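Local coordinates for protein putative Acetyltransferase from the GNAT family (Novosphingobium aromaticivorans DSM 12444, PDB 3EC4) that probably acts as an acyltransferase of the GNAT family, moving an acyl group other than an aminoacyl group onto a substrate that is not known, at residues 23-28 against 33-38; 9-14 against 217-222. One frame throughout, in Å; residues are numbered along the deposited sequence.

Interaction 1. Residues 23-28 against 33-38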
loop_
_atom_site.group_PDB
_atom_site.type_symbol
_atom_site.label_atom_id
_atom_site.label_comp_id
_atom_site.label_asym_id
_atom_site.label_seq_id
_atom_site.Cartn_x
_atom_site.Cartn_y
_atom_site.Cartn_z
ATOM N N LEU A 23 -0.203 -8.021 12.889
ATOM C CA LEU A 23 -1.158 -8.137 11.779
ATOM C C LEU A 23 -1.090 -9.465 11.025
ATOM O O LEU A 23 -1.900 -9.703 10.128
ATOM C CB LEU A 23 -0.984 -6.965 10.804
ATOM C CG LEU A 23 -1.038 -5.535 11.394
ATOM C CD1 LEU A 23 -0.934 -4.445 10.286
ATOM C CD2 LEU A 23 -2.316 -5.342 12.240
ATOM N N ASP A 24 -0.122 -10.318 11.341
ATOM C CA ASP A 24 0.053 -11.584 10.625
ATOM C C ASP A 24 -0.951 -12.588 11.241
ATOM O O ASP A 24 -0.974 -12.797 12.460
ATOM C CB ASP A 24 1.512 -12.064 10.740
ATOM C CG ASP A 24 1.791 -13.374 10.022
ATOM O OD1 ASP A 24 0.942 -13.870 9.258
ATOM O OD2 ASP A 24 2.869 -13.941 10.277
ATOM N N VAL A 25 -1.762 -13.230 10.404
ATOM C CA VAL A 25 -2.711 -14.223 10.897
ATOM C C VAL A 25 -2.304 -15.683 10.584
ATOM O O VAL A 25 -3.003 -16.611 10.973
ATOM C CB VAL A 25 -4.175 -13.913 10.411
ATOM C CG1 VAL A 25 -4.677 -12.581 11.056
ATOM C CG2 VAL A 25 -4.260 -13.946 8.831
ATOM N N ALA A 26 -1.186 -15.869 9.882
ATOM C CA ALA A 26 -0.686 -17.175 9.496
ATOM C C ALA A 26 0.377 -17.594 10.507
ATOM O O ALA A 26 0.475 -17.022 11.615
ATOM C CB ALA A 26 -0.109 -17.137 8.048
ATOM N N SER A 27 1.141 -18.623 10.153
ATOM C CA SER A 27 2.151 -19.163 11.051
ATOM C C SER A 27 3.211 -19.816 10.211
ATOM O O SER A 27 2.983 -20.104 9.048
ATOM C CB SER A 27 1.539 -20.203 11.999
ATOM O OG SER A 27 0.897 -21.225 11.241
ATOM N N GLY A 28 4.365 -20.033 10.830
ATOM C CA GLY A 28 5.418 -20.836 10.244
ATOM C C GLY A 28 6.047 -20.138 9.072
ATOM O O GLY A 28 6.483 -18.984 9.178
ATOM N N LEU A 33 -1.488 -11.131 5.868
ATOM C CA LEU A 33 -2.027 -9.955 6.506
ATOM C C LEU A 33 -3.457 -10.279 6.954
ATOM O O LEU A 33 -4.241 -10.929 6.239
ATOM C CB LEU A 33 -1.983 -8.753 5.538
ATOM C CG LEU A 33 -2.599 -7.411 5.937
ATOM C CD1 LEU A 33 -1.885 -6.798 7.109
ATOM C CD2 LEU A 33 -2.659 -6.492 4.696
ATOM N N ASP A 34 -3.801 -9.815 8.142
ATOM C CA ASP A 34 -5.180 -9.882 8.588
ATOM C C ASP A 34 -6.053 -9.362 7.429
ATOM O O ASP A 34 -5.868 -8.255 6.980
ATOM C CB ASP A 34 -5.317 -9.011 9.820
ATOM C CG ASP A 34 -6.711 -8.989 10.397
ATOM O OD1 ASP A 34 -7.700 -9.319 9.704
ATOM O OD2 ASP A 34 -6.799 -8.583 11.557
ATOM N N PRO A 35 -6.991 -10.187 6.924
ATOM C CA PRO A 35 -7.888 -9.743 5.850
ATOM C C PRO A 35 -8.685 -8.464 6.092
ATOM O O PRO A 35 -9.121 -7.829 5.097
ATOM C CB PRO A 35 -8.841 -10.916 5.678
ATOM C CG PRO A 35 -8.071 -12.086 6.186
ATOM C CD PRO A 35 -7.199 -11.600 7.260
ATOM N N ALA A 36 -8.875 -8.068 7.355
ATOM C CA ALA A 36 -9.525 -6.815 7.663
ATOM C C ALA A 36 -8.675 -5.646 7.170
ATOM O O ALA A 36 -9.195 -4.565 6.875
ATOM C CB ALA A 36 -9.779 -6.683 9.187
ATOM N N TYR A 37 -7.366 -5.849 7.156
ATOM C CA TYR A 37 -6.430 -4.836 6.681
ATOM C C TYR A 37 -6.161 -4.910 5.186
ATOM O O TYR A 37 -6.006 -3.901 4.548
ATOM C CB TYR A 37 -5.139 -4.896 7.452
ATOM C CG TYR A 37 -5.232 -4.434 8.877
ATOM C CD1 TYR A 37 -5.817 -5.214 9.849
ATOM C CD2 TYR A 37 -4.678 -3.220 9.254
ATOM C CE1 TYR A 37 -5.857 -4.795 11.186
ATOM C CE2 TYR A 37 -4.705 -2.794 10.592
ATOM C CZ TYR A 37 -5.302 -3.581 11.536
ATOM O OH TYR A 37 -5.354 -3.121 12.836
ATOM N N GLY A 38 -6.075 -6.101 4.612
ATOM C CA GLY A 38 -5.779 -6.177 3.190
ATOM C C GLY A 38 -5.500 -7.593 2.737
ATOM O O GLY A 38 -5.559 -8.523 3.544
#

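Interaction 2. Residues 9-14 against 217-222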
loop_
_atom_site.group_PDB
_atom_site.type_symbol
_atom_site.label_atom_id
_atom_site.label_comp_id
_atom_site.label_asym_id
_atom_site.label_seq_id
_atom_site.Cartn_x
_atom_site.Cartn_y
_atom_site.Cartn_z
ATOM N N ASP A 9 12.974 -5.242 -0.429
ATOM C CA ASP A 9 12.917 -6.306 -1.451
ATOM C C ASP A 9 11.756 -7.267 -1.232
ATOM O O ASP A 9 11.328 -7.964 -2.144
ATOM C CB ASP A 9 14.216 -7.087 -1.496
ATOM C CG ASP A 9 15.366 -6.278 -2.007
ATOM O OD1 ASP A 9 15.183 -5.213 -2.630
ATOM O OD2 ASP A 9 16.491 -6.696 -1.717
ATOM N N ARG A 10 11.310 -7.397 0.001
ATOM C CA ARG A 10 10.180 -8.248 0.304
ATOM C C ARG A 10 9.286 -7.551 1.304
ATOM O O ARG A 10 9.338 -7.850 2.503
ATOM C CB ARG A 10 10.653 -9.597 0.840
ATOM C CG ARG A 10 11.556 -10.416 -0.099
ATOM C CD ARG A 10 11.587 -11.892 0.341
ATOM N NE ARG A 10 10.274 -12.451 0.110
ATOM C CZ ARG A 10 9.740 -13.502 0.729
ATOM N NH1 ARG A 10 10.404 -14.197 1.643
ATOM N NH2 ARG A 10 8.505 -13.850 0.401
ATOM N N PRO A 11 8.543 -6.523 0.849
ATOM C CA PRO A 11 7.883 -5.615 1.809
ATOM C C PRO A 11 6.743 -6.276 2.579
ATOM O O PRO A 11 6.551 -5.984 3.751
ATOM C CB PRO A 11 7.436 -4.415 0.943
ATOM C CG PRO A 11 7.523 -4.873 -0.456
ATOM C CD PRO A 11 8.367 -6.105 -0.541
ATOM N N VAL A 12 6.059 -7.229 1.969
ATOM C CA VAL A 12 4.999 -7.969 2.685
ATOM C C VAL A 12 5.601 -8.898 3.733
ATOM O O VAL A 12 5.178 -8.912 4.898
ATOM C CB VAL A 12 4.108 -8.795 1.686
ATOM C CG1 VAL A 12 3.057 -9.594 2.460
ATOM C CG2 VAL A 12 3.482 -7.877 0.662
ATOM N N TRP A 13 6.546 -9.728 3.288
ATOM C CA TRP A 13 7.217 -10.657 4.155
ATOM C C TRP A 13 7.816 -9.924 5.341
ATOM O O TRP A 13 7.564 -10.268 6.504
ATOM C CB TRP A 13 8.262 -11.442 3.377
ATOM C CG TRP A 13 9.025 -12.472 4.194
ATOM C CD1 TRP A 13 10.295 -12.347 4.652
ATOM C CD2 TRP A 13 8.586 -13.787 4.588
ATOM N NE1 TRP A 13 10.684 -13.480 5.303
ATOM C CE2 TRP A 13 9.653 -14.381 5.299
ATOM C CE3 TRP A 13 7.393 -14.502 4.439
ATOM C CZ2 TRP A 13 9.570 -15.662 5.859
ATOM C CZ3 TRP A 13 7.311 -15.771 4.979
ATOM C CH2 TRP A 13 8.397 -16.333 5.705
ATOM N N ASN A 14 8.547 -8.861 5.032
ATOM C CA ASN A 14 9.326 -8.206 6.054
ATOM C C ASN A 14 8.474 -7.384 7.030
ATOM O O ASN A 14 8.746 -7.377 8.223
ATOM C CB ASN A 14 10.409 -7.406 5.403
ATOM C CG ASN A 14 11.506 -8.281 4.840
ATOM O OD1 ASN A 14 11.756 -9.411 5.317
ATOM N ND2 ASN A 14 12.195 -7.763 3.860
ATOM N N ARG A 217 13.819 0.293 -7.332
ATOM C CA ARG A 217 13.908 -0.884 -8.156
ATOM C C ARG A 217 12.545 -1.281 -8.680
ATOM O O ARG A 217 11.495 -0.872 -8.157
ATOM C CB ARG A 217 14.526 -2.059 -7.400
ATOM C CG ARG A 217 13.706 -2.570 -6.249
ATOM C CD ARG A 217 14.195 -3.929 -5.690
ATOM N NE ARG A 217 14.327 -4.971 -6.693
ATOM C CZ ARG A 217 14.959 -6.120 -6.522
ATOM N NH1 ARG A 217 15.528 -6.448 -5.355
ATOM N NH2 ARG A 217 15.012 -6.953 -7.521
ATOM N N ALA A 218 12.576 -2.137 -9.692
ATOM C CA ALA A 218 11.375 -2.783 -10.185
ATOM C C ALA A 218 10.939 -3.868 -9.221
ATOM O O ALA A 218 11.772 -4.553 -8.571
ATOM C CB ALA A 218 11.606 -3.373 -11.590
HETATM N N MSE A 219 9.620 -3.996 -9.097
HETATM C CA MSE A 219 8.990 -5.066 -8.336
HETATM C C MSE A 219 7.822 -5.624 -9.145
HETATM O O MSE A 219 7.466 -5.091 -10.193
HETATM C CB MSE A 219 8.514 -4.573 -6.952
HETATM C CG MSE A 219 9.615 -3.975 -6.065
HETATM SE SE MSE A 219 10.703 -5.343 -5.279
HETATM C CE MSE A 219 9.433 -5.900 -3.944
ATOM N N THR A 220 7.224 -6.701 -8.645
ATOM C CA THR A 220 6.044 -7.311 -9.253
ATOM C C THR A 220 4.990 -7.669 -8.211
ATOM O O THR A 220 5.290 -8.358 -7.219
ATOM C CB THR A 220 6.414 -8.593 -9.998
ATOM O OG1 THR A 220 7.509 -8.313 -10.884
ATOM C CG2 THR A 220 5.235 -9.152 -10.786
ATOM N N ALA A 221 3.766 -7.206 -8.474
ATOM C CA ALA A 221 2.583 -7.614 -7.709
ATOM C C ALA A 221 1.938 -8.778 -8.438
ATOM O O ALA A 221 1.613 -8.652 -9.632
ATOM C CB ALA A 221 1.589 -6.458 -7.607
ATOM N N THR A 222 1.781 -9.899 -7.740
ATOM C CA THR A 222 1.065 -11.082 -8.277
ATOM C C THR A 222 -0.238 -11.329 -7.493
ATOM O O THR A 222 -0.222 -11.341 -6.265
ATOM C CB THR A 222 1.932 -12.357 -8.203
ATOM O OG1 THR A 222 3.105 -12.250 -9.046
ATOM C CG2 THR A 222 1.118 -13.584 -8.560
#

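Interaction 1. Residues 23-28 against 33-38
A leucine methyl sits on the face of a tyrosine ring: Leu-23 CD2 lies 3.8 Å from the centroid of the Tyr-37 ring, 23° off the ring normal. This is a CH-pi contact. The methyl is displaced toward the hydroxyl end, with Leu-23 CD2 3.5 Å from Tyr-37 CZ. The two side chains cross at about a right angle. Leu-23 CB also packs alongside Leu-33 CD1. The ring also meets Tyr-131 edge-to-face. Replacing Tyr-37 by an alanine would probably leave Leu-23 CD2 and Tyr-131 facing a gap.

One backbone bond joins the segments. Asp-34 N donates to Leu-23 O at 2.8 Å, nearly in line with the carbonyl (C=O...N 171°). On the far side of this bond, Val-25 CG1 rests 3.8 Å from Asp-34 CB, and Val-25 CG2 points at Pro-35 CD. Each aspartate, with CG anti to the backbone N (chi1 -180°), closes a turn in its own segment. Asp-24 OD1 accepts from Ala-26 N and also from Arg-32 N, and Asp-34 OD1 accepts from Ala-36 N at 2.9 Å. Two Asx turns, one starting at Asp-24 itself, accompany the single beta bridge between Asp-24 and Leu-33.

Interaction 2. Residues 9-14 against 217-222
The guanidinium of Arg-217 receives Asp-9 OD1 at its edge, close to its plane, in a salt bridge. The carboxylate stands almost perpendicular to it, the two planes 88° apart. Arg-217 NH1 meets Asp-9 OD1 from above the carboxylate plane, at 3.0 Å and with an N-H...O angle of 157°. The contact sets the start of helix 11-17, with Arg-10 at its N-cap position, against strand 214-226 of the mixed beta sheet of the GNAT fold. Within segment 9-14, Trp-13 CB lies over the centre of the Arg-10 guanidinium, and Arg-10 NH1 lies over one face of the Trp-13 ring, toward its rim.

Asp-9 is gripped by more than one partner. Its OD1 also forms a salt bridge with Arg-216, and its OD2 accepts from His-6 N. The two arginines would be expected to favour the charged form of this buried carboxylate. The Arg-217 chain bends at chi3 (-53°). Its NE donates to Ala-218 O at 3.2 Å, and this oxygen lies somewhat out of the guanidinium plane. The bond helps fix the group's rotation.

Beside the salt bridge, Met-219 makes the apolar part of the contact. Present as selenomethionine, it bends at both chi2 and chi3. This brings its terminal methyl against the Pro-11 ring, with Met-219 CE 3.6 Å from Pro-11 CD. The Pro-11 ring also touches Val-65 and Pro-153. The same methyl lies against a buried carbonyl with no hydrogen-bonding partner in the model: Met-219 CE is 3.3 Å from Asp-9 O.

How the interactions relate
From the N terminus, the chain first passes through 9-14 and enters helix 11-17. It then runs through 23-28, makes strand 30-32 and turns back through 33-38. Interaction 1 closes this short loop, with four residues between its segments. Interaction 2 closes a far longer one, since 217-222 lies 203 residues beyond 9-14 on strand 214-226. Interaction 1 is thus nested inside interaction 2, and the two do not cross. Their centres are about 17 Å apart and they do not touch. Interaction 1 joins the loops before and after strand 30-32 at the surface. Interaction 2 is buried and ties the turn before helix 11-17 and the helix's first residue to the large sheet.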